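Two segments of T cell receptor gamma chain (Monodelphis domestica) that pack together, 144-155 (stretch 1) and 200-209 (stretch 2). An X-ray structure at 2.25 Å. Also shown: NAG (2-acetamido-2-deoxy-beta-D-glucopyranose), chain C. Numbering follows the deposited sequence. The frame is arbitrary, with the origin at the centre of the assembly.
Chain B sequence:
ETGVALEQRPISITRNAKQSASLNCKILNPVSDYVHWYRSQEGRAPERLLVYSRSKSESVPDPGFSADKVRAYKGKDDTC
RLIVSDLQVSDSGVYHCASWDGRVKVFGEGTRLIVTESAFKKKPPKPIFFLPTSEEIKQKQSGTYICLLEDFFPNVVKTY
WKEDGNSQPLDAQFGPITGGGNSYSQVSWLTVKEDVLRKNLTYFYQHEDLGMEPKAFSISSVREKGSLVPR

Stretch 1 (144-155) TYICLLEDFFPN
Stretch 2 200-209: NLTYFYQHED

Strands 144-150 and 201-206 run nearly parallel, 21° apart with axes 10.1 Å at closest approach, a spacing filled by side chains rather than backbone hydrogen bonds. Odd residues point inward, in register Tyr145-Leu201, Cys147-Tyr203 and Leu149-Tyr205, with CA separations of 9.9, 8.5 and 9.1 Å.

Asn200, outside the contact, points away and carries the NAG through a 1.4 Å ND2-C1 bond. Leu201 (m, t) lays CD1 over one face of the Tyr145 ring (chi1 m), 3.5 Å from Tyr145 CE1. At Tyr203 (t, chi2 85°) the roles reverse: the ring belongs to stretch 2, and Cys147 (t) sets CB over its face, with SG 3.4 Å from Tyr203 OH. That hydroxyl keeps a polar partner through a water 2.5 Å from Tyr203 OH, which donates to Cys147 O at 3.1 Å. Leu149 (m, t) reaches both neighbours: CD1 lies 3.4 Å from Tyr203 OH and 4.0 Å from Tyr205 CB, and CD2 lies over a face of the Tyr205 (p) ring and at the edge of the Tyr203 ring.

At His207 (t, phi/psi -161/151) a directed hydrogen bond joins the packing: NE2 donates to Pro154 O at 3.1 Å, 159°, beyond the cis Phe153-Pro154 peptide. Its ring also pairs obliquely with Phe152, whose CD1 lies 3.7 Å from His207 NE2. Glu208 (t, t), in a 3-10 segment, packs OE1, hydrogen-bonded elsewhere in the structure, 3.5 Å from Pro154 CG. Asp209 N donates to His207 ND1 at 3.0 Å, engaging both ring nitrogens.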

ATOM      1  N   THR B 144       2.817  12.223 -19.985  1.00 48.81           N
ATOM      2  CA  THR B 144       2.726  11.973 -18.551  1.00 45.74           C
ATOM      3  C   THR B 144       1.762  12.963 -17.904  1.00 43.18           C
ATOM      4  O   THR B 144       1.950  14.181 -17.999  1.00 46.14           O
ATOM      5  CB  THR B 144       4.100  12.061 -17.888  1.00 36.23           C
ATOM      6  OG1 THR B 144       5.001  11.152 -18.538  1.00 36.97           O
ATOM      7  CG2 THR B 144       4.009  11.692 -16.410  1.00 34.67           C
ATOM      8  N   TYR B 145       0.718  12.431 -17.284  1.00 46.35           N
ATOM      9  CA  TYR B 145      -0.162  13.194 -16.421  1.00 38.19           C
ATOM     10  C   TYR B 145       0.406  13.157 -15.019  1.00 40.14           C
ATOM     11  O   TYR B 145       0.878  12.123 -14.555  1.00 40.65           O
ATOM     12  CB  TYR B 145      -1.577  12.610 -16.399  1.00 42.57           C
ATOM     13  CG  TYR B 145      -2.219  12.485 -17.741  1.00 51.56           C
ATOM     14  CD1 TYR B 145      -1.980  11.376 -18.546  1.00 54.94           C
ATOM     15  CD2 TYR B 145      -3.067  13.472 -18.214  1.00 54.26           C
ATOM     16  CE1 TYR B 145      -2.573  11.264 -19.791  1.00 60.25           C
ATOM     17  CE2 TYR B 145      -3.659  13.367 -19.444  1.00 61.57           C
ATOM     18  CZ  TYR B 145      -3.414  12.264 -20.232  1.00 64.24           C
ATOM     19  OH  TYR B 145      -4.020  12.181 -21.465  1.00 74.67           O
ATOM     20  N   ILE B 146       0.356  14.287 -14.343  1.00 41.24           N
ATOM     21  CA  ILE B 146       0.920  14.399 -13.013  1.00 40.65           C
ATOM     22  C   ILE B 146      -0.144  15.000 -12.114  1.00 43.48           C
ATOM     23  O   ILE B 146      -0.708  16.049 -12.438  1.00 44.83           O
ATOM     24  CB  ILE B 146       2.185  15.278 -13.016  1.00 43.85           C
ATOM     25  CG1 ILE B 146       3.251  14.684 -13.943  1.00 42.02           C
ATOM     26  CG2 ILE B 146       2.699  15.476 -11.592  1.00 42.86           C
ATOM     27  CD1 ILE B 146       4.374  15.685 -14.300  1.00 40.90           C
ATOM     28  N   CYS B 147      -0.418  14.358 -10.986  1.00 38.21           N
ATOM     29  CA  CYS B 147      -1.208  15.016  -9.958  1.00 43.50           C
ATOM     30  C   CYS B 147      -0.411  15.116  -8.667  1.00 40.62           C
ATOM     31  O   CYS B 147      -0.054  14.091  -8.072  1.00 41.36           O
ATOM     32  CB  CYS B 147      -2.533  14.315  -9.681  1.00 45.09           C
ATOM     33  SG  CYS B 147      -3.413  15.318  -8.427  1.00 49.99           S
ATOM     34  N   LEU B 148      -0.188  16.348  -8.220  1.00 39.67           N
ATOM     35  CA  LEU B 148       0.373  16.638  -6.907  1.00 44.60           C
ATOM     36  C   LEU B 148      -0.768  16.937  -5.931  1.00 41.30           C
ATOM     37  O   LEU B 148      -1.615  17.795  -6.194  1.00 44.43           O
ATOM     38  CB  LEU B 148       1.334  17.824  -6.994  1.00 37.27           C
ATOM     39  CG  LEU B 148       1.745  18.510  -5.680  1.00 48.68           C
ATOM     40  CD1 LEU B 148       2.585  17.576  -4.813  1.00 42.66           C
ATOM     41  CD2 LEU B 148       2.518  19.776  -5.969  1.00 50.37           C
ATOM     42  N   LEU B 149      -0.803  16.220  -4.823  1.00 41.20           N
ATOM     43  CA  LEU B 149      -1.742  16.506  -3.744  1.00 43.93           C
ATOM     44  C   LEU B 149      -0.956  17.147  -2.611  1.00 44.47           C
ATOM     45  O   LEU B 149       0.007  16.554  -2.120  1.00 42.90           O
ATOM     46  CB  LEU B 149      -2.415  15.228  -3.259  1.00 39.87           C
ATOM     47  CG  LEU B 149      -3.317  14.483  -4.237  1.00 45.14           C
ATOM     48  CD1 LEU B 149      -3.797  13.235  -3.559  1.00 38.89           C
ATOM     49  CD2 LEU B 149      -4.516  15.371  -4.624  1.00 34.42           C
ATOM     50  N   GLU B 150      -1.345  18.340  -2.177  1.00 47.19           N
ATOM     51  CA  GLU B 150      -0.516  18.954  -1.152  1.00 56.10           C
ATOM     52  C   GLU B 150      -1.306  19.385   0.068  1.00 52.27           C
ATOM     53  O   GLU B 150      -2.534  19.528   0.049  1.00 47.62           O
ATOM     54  CB  GLU B 150       0.290  20.144  -1.684  1.00 55.65           C
ATOM     55  CG  GLU B 150      -0.423  21.099  -2.566  1.00 60.82           C
ATOM     56  CD  GLU B 150       0.505  22.217  -3.020  1.00 67.51           C
ATOM     57  OE1 GLU B 150       1.725  21.958  -3.165  1.00 58.58           O
ATOM     58  OE2 GLU B 150       0.019  23.354  -3.209  1.00 73.26           O
ATOM     59  N   ASP B 151      -0.540  19.550   1.145  1.00 47.11           N
ATOM     60  CA  ASP B 151      -0.986  20.195   2.373  1.00 51.03           C
ATOM     61  C   ASP B 151      -2.151  19.456   3.021  1.00 49.21           C
ATOM     62  O   ASP B 151      -3.121  20.073   3.469  1.00 48.08           O
ATOM     63  CB  ASP B 151      -1.348  21.658   2.117  1.00 54.20           C
ATOM     64  CG  ASP B 151      -1.363  22.467   3.390  1.00 62.77           C
ATOM     65  OD1 ASP B 151      -0.506  22.184   4.247  1.00 66.35           O
ATOM     66  OD2 ASP B 151      -2.215  23.373   3.540  1.00 65.43           O
ATOM     67  N   PHE B 152      -2.064  18.124   3.091  1.00 45.61           N
ATOM     68  CA  PHE B 152      -3.098  17.361   3.778  1.00 43.61           C
ATOM     69  C   PHE B 152      -2.587  16.835   5.116  1.00 51.58           C
ATOM     70  O   PHE B 152      -1.382  16.809   5.390  1.00 53.66           O
ATOM     71  CB  PHE B 152      -3.674  16.216   2.908  1.00 38.99           C
ATOM     72  CG  PHE B 152      -2.647  15.248   2.339  1.00 39.68           C
ATOM     73  CD1 PHE B 152      -2.182  14.183   3.081  1.00 36.85           C
ATOM     74  CD2 PHE B 152      -2.207  15.380   1.027  1.00 43.66           C
ATOM     75  CE1 PHE B 152      -1.262  13.274   2.544  1.00 38.98           C
ATOM     76  CE2 PHE B 152      -1.285  14.474   0.471  1.00 39.31           C
ATOM     77  CZ  PHE B 152      -0.805  13.433   1.232  1.00 38.49           C
ATOM     78  N   PHE B 153      -3.545  16.469   5.979  1.00 47.93           N
ATOM     79  CA  PHE B 153      -3.282  15.859   7.266  1.00 45.51           C
ATOM     80  C   PHE B 153      -4.517  15.037   7.611  1.00 47.49           C
ATOM     81  O   PHE B 153      -5.635  15.557   7.499  1.00 57.84           O
ATOM     82  CB  PHE B 153      -3.010  16.875   8.372  1.00 55.75           C
ATOM     83  CG  PHE B 153      -2.653  16.241   9.676  1.00 56.62           C
ATOM     84  CD1 PHE B 153      -3.637  15.773  10.527  1.00 53.05           C
ATOM     85  CD2 PHE B 153      -1.325  16.084  10.036  1.00 56.93           C
ATOM     86  CE1 PHE B 153      -3.292  15.161  11.715  1.00 50.96           C
ATOM     87  CE2 PHE B 153      -0.979  15.488  11.216  1.00 52.26           C
ATOM     88  CZ  PHE B 153      -1.957  15.022  12.058  1.00 45.43           C
ATOM     89  N   PRO B 154      -4.363  13.775   8.039  1.00 48.52           N
ATOM     90  CA  PRO B 154      -3.107  13.059   8.322  1.00 47.82           C
ATOM     91  C   PRO B 154      -2.336  12.608   7.072  1.00 44.04           C
ATOM     92  O   PRO B 154      -2.805  12.852   5.962  1.00 47.32           O
ATOM     93  CB  PRO B 154      -3.587  11.845   9.120  1.00 41.12           C
ATOM     94  CG  PRO B 154      -4.920  11.539   8.505  1.00 45.50           C
ATOM     95  CD  PRO B 154      -5.536  12.882   8.147  1.00 44.32           C
ATOM     96  N   ASN B 155      -1.179  11.962   7.271  1.00 49.34           N
ATOM     97  CA  ASN B 155      -0.307  11.487   6.191  1.00 45.80           C
ATOM     98  C   ASN B 155      -0.777  10.173   5.566  1.00 45.34           C
ATOM     99  O   ASN B 155       0.028   9.273   5.335  1.00 49.47           O
ATOM    100  CB  ASN B 155       1.121  11.350   6.718  1.00 37.59           C
ATOM    101  CG  ASN B 155       1.242  10.329   7.846  1.00 50.05           C
ATOM    102  OD1 ASN B 155       0.275  10.026   8.535  1.00 46.47           O
ATOM    103  ND2 ASN B 155       2.455   9.796   8.041  1.00 47.28           N
ATOM    104  N   ASN B 200     -10.284   9.233 -22.580  1.00 79.56           N
ATOM    105  CA  ASN B 200     -10.665   9.977 -21.392  1.00 71.92           C
ATOM    106  C   ASN B 200     -10.235   9.233 -20.139  1.00 60.74           C
ATOM    107  O   ASN B 200     -10.365   8.010 -20.048  1.00 64.25           O
ATOM    108  CB  ASN B 200     -12.171  10.211 -21.368  1.00 76.76           C
ATOM    109  CG  ASN B 200     -12.609  11.232 -22.378  1.00 92.25           C
ATOM    110  OD1 ASN B 200     -11.795  12.005 -22.891  1.00 83.14           O
ATOM    111  ND2 ASN B 200     -13.901  11.254 -22.671  1.00120.72           N
ATOM    112  N   LEU B 201      -9.724   9.980 -19.174  1.00 51.32           N
ATOM    113  CA  LEU B 201      -9.198   9.423 -17.938  1.00 53.27           C
ATOM    114  C   LEU B 201      -9.954   9.997 -16.749  1.00 48.62           C
ATOM    115  O   LEU B 201     -10.468  11.116 -16.807  1.00 48.32           O
ATOM    116  CB  LEU B 201      -7.717   9.741 -17.793  1.00 57.58           C
ATOM    117  CG  LEU B 201      -6.828   9.259 -18.934  1.00 68.69           C
ATOM    118  CD1 LEU B 201      -5.385   9.581 -18.604  1.00 72.42           C
ATOM    119  CD2 LEU B 201      -7.008   7.771 -19.179  1.00 65.59           C
ATOM    120  N   THR B 202     -10.014   9.229 -15.663  1.00 39.57           N
ATOM    121  CA  THR B 202     -10.511   9.743 -14.396  1.00 48.58           C
ATOM    122  C   THR B 202      -9.473   9.520 -13.299  1.00 48.68           C
ATOM    123  O   THR B 202      -8.848   8.459 -13.216  1.00 44.41           O
ATOM    124  CB  THR B 202     -11.857   9.112 -14.020  1.00 42.32           C
ATOM    125  OG1 THR B 202     -12.795   9.326 -15.082  1.00 50.86           O
ATOM    126  CG2 THR B 202     -12.401   9.782 -12.779  1.00 44.52           C
ATOM    127  N   TYR B 203      -9.269  10.547 -12.484  1.00 44.05           N
ATOM    128  CA  TYR B 203      -8.344  10.524 -11.364  1.00 41.71           C
ATOM    129  C   TYR B 203      -9.143  10.593 -10.068  1.00 41.00           C
ATOM    130  O   TYR B 203     -10.029  11.448  -9.926  1.00 41.42           O
ATOM    131  CB  TYR B 203      -7.359  11.694 -11.458  1.00 40.27           C
ATOM    132  CG  TYR B 203      -6.502  11.890 -10.219  1.00 35.71           C
ATOM    133  CD1 TYR B 203      -5.322  11.176 -10.047  1.00 37.32           C
ATOM    134  CD2 TYR B 203      -6.885  12.786  -9.220  1.00 44.83           C
ATOM    135  CE1 TYR B 203      -4.535  11.354  -8.911  1.00 42.69           C
ATOM    136  CE2 TYR B 203      -6.115  12.967  -8.070  1.00 45.18           C
ATOM    137  CZ  TYR B 203      -4.942  12.257  -7.925  1.00 50.05           C
ATOM    138  OH  TYR B 203      -4.180  12.451  -6.795  1.00 50.33           O
ATOM    139  N   PHE B 204      -8.829   9.702  -9.127  1.00 39.98           N
ATOM    140  CA  PHE B 204      -9.540   9.602  -7.854  1.00 42.53           C
ATOM    141  C   PHE B 204      -8.589   9.758  -6.678  1.00 45.29           C
ATOM    142  O   PHE B 204      -7.455   9.278  -6.720  1.00 46.22           O
ATOM    143  CB  PHE B 204     -10.205   8.246  -7.677  1.00 43.36           C
ATOM    144  CG  PHE B 204     -11.168   7.886  -8.742  1.00 53.31           C
ATOM    145  CD1 PHE B 204     -10.764   7.148  -9.833  1.00 52.97           C
ATOM    146  CD2 PHE B 204     -12.501   8.243  -8.631  1.00 59.03           C
ATOM    147  CE1 PHE B 204     -11.678   6.788 -10.815  1.00 56.62           C
ATOM    148  CE2 PHE B 204     -13.414   7.883  -9.609  1.00 56.04           C
ATOM    149  CZ  PHE B 204     -13.000   7.157 -10.697  1.00 45.44           C
ATOM    150  N   TYR B 205      -9.081  10.345  -5.587  1.00 43.51           N
ATOM    151  CA  TYR B 205      -8.362  10.226  -4.326  1.00 49.70           C
ATOM    152  C   TYR B 205      -9.331  10.152  -3.150  1.00 47.73           C
ATOM    153  O   TYR B 205     -10.447  10.672  -3.201  1.00 43.99           O
ATOM    154  CB  TYR B 205      -7.338  11.370  -4.123  1.00 43.87           C
ATOM    155  CG  TYR B 205      -7.900  12.769  -4.025  1.00 50.39           C
ATOM    156  CD1 TYR B 205      -8.139  13.524  -5.165  1.00 45.31           C
ATOM    157  CD2 TYR B 205      -8.163  13.348  -2.782  1.00 53.67           C
ATOM    158  CE1 TYR B 205      -8.638  14.820  -5.065  1.00 55.49           C
ATOM    159  CE2 TYR B 205      -8.649  14.626  -2.673  1.00 50.79           C
ATOM    160  CZ  TYR B 205      -8.897  15.359  -3.810  1.00 55.31           C
ATOM    161  OH  TYR B 205      -9.393  16.634  -3.663  1.00 57.10           O
ATOM    162  N   GLN B 206      -8.884   9.482  -2.091  1.00 46.51           N
ATOM    163  CA  GLN B 206      -9.604   9.377  -0.833  1.00 45.89           C
ATOM    164  C   GLN B 206      -8.735   9.913   0.296  1.00 51.43           C
ATOM    165  O   GLN B 206      -7.506   9.770   0.288  1.00 52.25           O
ATOM    166  CB  GLN B 206      -9.999   7.925  -0.504  1.00 44.07           C
ATOM    167  CG  GLN B 206     -11.001   7.312  -1.457  1.00 49.24           C
ATOM    168  CD  GLN B 206     -11.099   5.809  -1.279  1.00 55.65           C
ATOM    169  OE1 GLN B 206     -11.159   5.318  -0.160  1.00 64.20           O
ATOM    170  NE2 GLN B 206     -11.089   5.073  -2.383  1.00 59.37           N
ATOM    171  N   HIS B 207      -9.391  10.510   1.282  1.00 43.63           N
ATOM    172  CA  HIS B 207      -8.687  11.091   2.408  1.00 46.60           C
ATOM    173  C   HIS B 207      -9.676  11.255   3.542  1.00 51.58           C
ATOM    174  O   HIS B 207     -10.876  11.445   3.307  1.00 48.03           O
ATOM    175  CB  HIS B 207      -8.060  12.438   2.056  1.00 46.14           C
ATOM    176  CG  HIS B 207      -7.141  12.943   3.114  1.00 48.24           C
ATOM    177  ND1 HIS B 207      -7.576  13.710   4.170  1.00 43.57           N
ATOM    178  CD2 HIS B 207      -5.819  12.734   3.315  1.00 42.11           C
ATOM    179  CE1 HIS B 207      -6.554  13.988   4.958  1.00 47.26           C
ATOM    180  NE2 HIS B 207      -5.474  13.411   4.458  1.00 44.81           N
ATOM    181  N   GLU B 208      -9.158  11.191   4.775  1.00 44.62           N
ATOM    182  CA  GLU B 208     -10.040  11.205   5.935  1.00 47.60           C
ATOM    183  C   GLU B 208     -10.824  12.513   6.025  1.00 49.31           C
ATOM    184  O   GLU B 208     -11.959  12.523   6.510  1.00 55.00           O
ATOM    185  CB  GLU B 208      -9.235  10.952   7.217  1.00 43.53           C
ATOM    186  CG  GLU B 208     -10.079  10.898   8.487  1.00 40.61           C
ATOM    187  CD  GLU B 208      -9.245  10.852   9.776  1.00 51.39           C
ATOM    188  OE1 GLU B 208      -8.041  10.512   9.717  1.00 53.79           O
ATOM    189  OE2 GLU B 208      -9.799  11.156  10.857  1.00 56.41           O
ATOM    190  N   ASP B 209     -10.262  13.619   5.538  1.00 47.27           N
ATOM    191  CA  ASP B 209     -11.002  14.868   5.624  1.00 60.61           C
ATOM    192  C   ASP B 209     -12.123  14.954   4.600  1.00 59.68           C
ATOM    193  O   ASP B 209     -12.942  15.867   4.684  1.00 58.97           O
ATOM    194  CB  ASP B 209     -10.067  16.068   5.477  1.00 59.11           C
ATOM    195  CG  ASP B 209     -10.656  17.331   6.087  1.00 66.63           C
ATOM    196  OD1 ASP B 209     -11.100  17.272   7.251  1.00 69.47           O
ATOM    197  OD2 ASP B 209     -10.681  18.376   5.405  1.00 72.00           O
TER
HETATM  198  C1  NAG C   1     -14.404  12.214 -23.619  1.00101.49           C
HETATM  199  C2  NAG C   1     -14.693  11.636 -25.000  1.00106.58           C
HETATM  200  C3  NAG C   1     -15.098  12.754 -25.953  1.00113.89           C
HETATM  201  C4  NAG C   1     -16.259  13.555 -25.372  1.00121.47           C
HETATM  202  C5  NAG C   1     -15.947  14.009 -23.940  1.00119.56           C
HETATM  203  C6  NAG C   1     -17.130  14.657 -23.252  1.00121.81           C
HETATM  204  C7  NAG C   1     -13.591   9.612 -25.837  1.00104.78           C
HETATM  205  C8  NAG C   1     -12.312   9.009 -26.345  1.00 99.28           C
HETATM  206  N2  NAG C   1     -13.544  10.910 -25.516  1.00104.25           N
HETATM  207  O3  NAG C   1     -15.467  12.189 -27.206  1.00115.70           O
HETATM  208  O4  NAG C   1     -16.501  14.708 -26.172  1.00129.14           O
HETATM  209  O5  NAG C   1     -15.565  12.886 -23.130  1.00114.20           O
HETATM  210  O6  NAG C   1     -16.829  14.982 -21.901  1.00121.01           O
HETATM  211  O7  NAG C   1     -14.622   8.953 -25.725  1.00107.89           O
HETATM  212  O   HOH W   1      -1.765  11.948  -6.712  1.00 46.45           O